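Long-range contact in transcriptional regulator, marR family, putative (Sulfolobus solfataricus, PDB 3F3X), which probably acts as a DNA-binding transcription factor of the MarR family, with a winged helix-turn-helix fold: residues Gly78-Ile83 and Val92-Thr97. Numbering follows the deposited sequence. Where two conformers were deposited one is given.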
loop_
_atom_site.group_PDB
_atom_site.type_symbol
_atom_site.label_atom_id
_atom_site.label_comp_id
_atom_site.label_asym_id
_atom_site.label_seq_id
_atom_site.Cartn_x
_atom_site.Cartn_y
_atom_site.Cartn_z
ATOM N N GLY A 78 -23.059 0.169 15.515
ATOM C CA GLY A 78 -23.326 -0.953 16.397
ATOM C C GLY A 78 -22.566 -2.228 16.052
ATOM O O GLY A 78 -22.981 -3.329 16.429
ATOM N N LEU A 79 -21.454 -2.090 15.339
ATOM C CA LEU A 79 -20.656 -3.251 14.956
ATOM C C LEU A 79 -19.583 -3.576 15.992
ATOM O O LEU A 79 -19.133 -4.714 16.090
ATOM C CB LEU A 79 -20.026 -3.020 13.586
ATOM C CG LEU A 79 -21.058 -2.682 12.504
ATOM C CD1 LEU A 79 -20.361 -2.612 11.151
ATOM C CD2 LEU A 79 -22.168 -3.731 12.488
ATOM N N VAL A 80 -19.160 -2.567 16.744
ATOM C CA VAL A 80 -18.187 -2.760 17.815
ATOM C C VAL A 80 -18.570 -1.784 18.916
ATOM O O VAL A 80 -19.491 -0.977 18.756
ATOM C CB VAL A 80 -16.708 -2.431 17.408
ATOM C CG1 VAL A 80 -16.287 -3.236 16.190
ATOM C CG2 VAL A 80 -16.545 -0.925 17.175
ATOM N N ARG A 81 -17.873 -1.871 20.038
ATOM C CA ARG A 81 -18.100 -0.948 21.133
ATOM C C ARG A 81 -16.762 -0.767 21.808
ATOM O O ARG A 81 -15.897 -1.645 21.733
ATOM C CB ARG A 81 -19.118 -1.495 22.151
ATOM C CG ARG A 81 -18.628 -2.650 23.027
ATOM C CD ARG A 81 -19.611 -2.908 24.173
ATOM N NE ARG A 81 -20.952 -3.217 23.680
ATOM C CZ ARG A 81 -21.310 -4.391 23.172
ATOM N NH1 ARG A 81 -20.432 -5.383 23.101
ATOM N NH2 ARG A 81 -22.534 -4.559 22.696
ATOM N N ARG A 82 -16.579 0.386 22.439
ATOM C CA ARG A 82 -15.355 0.642 23.174
ATOM C C ARG A 82 -15.689 0.455 24.646
ATOM O O ARG A 82 -16.730 0.919 25.120
ATOM C CB ARG A 82 -14.861 2.070 22.926
ATOM C CG ARG A 82 -13.923 2.192 21.734
ATOM C CD ARG A 82 -13.679 3.640 21.342
ATOM N NE ARG A 82 -14.885 4.223 20.764
ATOM C CZ ARG A 82 -14.899 5.290 19.974
ATOM N NH1 ARG A 82 -13.765 5.909 19.662
ATOM N NH2 ARG A 82 -16.046 5.718 19.474
ATOM N N ILE A 83 -14.828 -0.262 25.354
ATOM C CA ILE A 83 -15.002 -0.482 26.780
ATOM C C ILE A 83 -13.629 -0.275 27.392
ATOM O O ILE A 83 -12.622 -0.243 26.685
ATOM C CB ILE A 83 -15.492 -1.916 27.107
ATOM C CG1 ILE A 83 -14.598 -2.946 26.417
ATOM C CG2 ILE A 83 -16.961 -2.067 26.709
ATOM C CD1 ILE A 83 -14.943 -4.380 26.751
ATOM N N VAL A 92 -8.269 1.785 26.342
ATOM C CA VAL A 92 -9.515 1.638 25.594
ATOM C C VAL A 92 -9.476 0.324 24.820
ATOM O O VAL A 92 -8.535 0.062 24.069
ATOM C CB VAL A 92 -9.716 2.795 24.591
ATOM C CG1 VAL A 92 -10.983 2.569 23.780
ATOM C CG2 VAL A 92 -9.799 4.120 25.337
ATOM N N ILE A 93 -10.501 -0.498 25.012
ATOM C CA ILE A 93 -10.592 -1.785 24.343
ATOM C C ILE A 93 -11.759 -1.784 23.367
ATOM O O ILE A 93 -12.823 -1.233 23.661
ATOM C CB ILE A 93 -10.823 -2.928 25.359
ATOM C CG1 ILE A 93 -9.663 -2.991 26.356
ATOM C CG2 ILE A 93 -10.978 -4.251 24.628
ATOM C CD1 ILE A 93 -8.327 -3.297 25.725
ATOM N N VAL A 94 -11.555 -2.412 22.213
ATOM C CA VAL A 94 -12.594 -2.508 21.193
ATOM C C VAL A 94 -13.111 -3.943 21.197
ATOM O O VAL A 94 -12.353 -4.888 21.009
ATOM C CB VAL A 94 -12.047 -2.188 19.784
ATOM C CG1 VAL A 94 -13.176 -2.264 18.757
ATOM C CG2 VAL A 94 -11.418 -0.798 19.767
ATOM N N GLU A 95 -14.406 -4.092 21.428
ATOM C CA GLU A 95 -15.034 -5.400 21.458
ATOM C C GLU A 95 -16.039 -5.482 20.327
ATOM O O GLU A 95 -16.808 -4.546 20.103
ATOM C CB GLU A 95 -15.746 -5.612 22.799
ATOM C CG GLU A 95 -16.584 -6.887 22.859
ATOM C CD GLU A 95 -17.337 -7.030 24.174
ATOM O OE1 GLU A 95 -17.925 -6.028 24.634
ATOM O OE2 GLU A 95 -17.352 -8.146 24.734
ATOM N N ILE A 96 -16.030 -6.597 19.603
ATOM C CA ILE A 96 -16.958 -6.771 18.496
ATOM C C ILE A 96 -18.331 -7.131 19.072
ATOM O O ILE A 96 -18.424 -7.696 20.161
ATOM C CB ILE A 96 -16.463 -7.884 17.524
ATOM C CG1 ILE A 96 -17.144 -7.734 16.163
ATOM C CG2 ILE A 96 -16.760 -9.273 18.104
ATOM C CD1 ILE A 96 -16.579 -8.658 15.092
ATOM N N THR A 97 -19.389 -6.778 18.352
ATOM C CA THR A 97 -20.755 -7.066 18.793
ATOM C C THR A 97 -21.290 -8.207 17.927
ATOM O O THR A 97 -20.714 -8.529 16.883
ATOM C CB THR A 97 -21.686 -5.863 18.576
ATOM O OG1 THR A 97 -21.837 -5.648 17.167
ATOM C CG2 THR A 97 -21.110 -4.597 19.227
HETATM O O HOH W 1 -20.375 -8.264 22.068
#
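Arg81 and Glu95 form a hydrogen-bonded pair in the antiparallel beta hairpin that makes the wing of this winged helix-turn-helix, the DNA-binding fold of the MarR family. Their backbones exchange two hydrogen bonds, the straighter from Glu95 N to Arg81 O (2.9 Å, 173° at the hydrogen), and Ile83 and Ile93 repeat the pattern. The packed face carries Val80, Val94 and Ile96. Val94 CG1 sits 3.8 Å from Val80 CB, and helices 37-48, 53-60 and 64-76 cover this side. Towards the wing tip the contact becomes more exposed: the aliphatic part of Arg82 meets Val92, CG to CG1 at 3.6 Å, while its guanidinium turns to Glu75 and Asp72 of helix 64-76.

The opposite face is more exposed and mixed: Ile83 CG1 packs 3.9 Å from Ile93 CB, beside the Arg81-Glu95 pair. Here the Arg81 and Glu95 side chains run side by side in the same direction, Arg81 NH1 reaching Glu95 OE1 at 3.0 Å from above the carboxylate plane, with the two planar groups 82° apart. A water links NH1 to Ile96 O, and Thr97 CG2 lies over one face of the Arg81 guanidinium, 3.5 Å above the plane and offset toward its rim.

At the base, Gly78, just past helix 64-76 and with positive phi, completes a Schellman motif, and Thr97 N-caps helix 98-118 through Gly100 N. With OG1 between its own backbone N and carbonyl carbon (chi1 67°), Thr97 also donates from OG1 to Gly78 O at 2.7 Å.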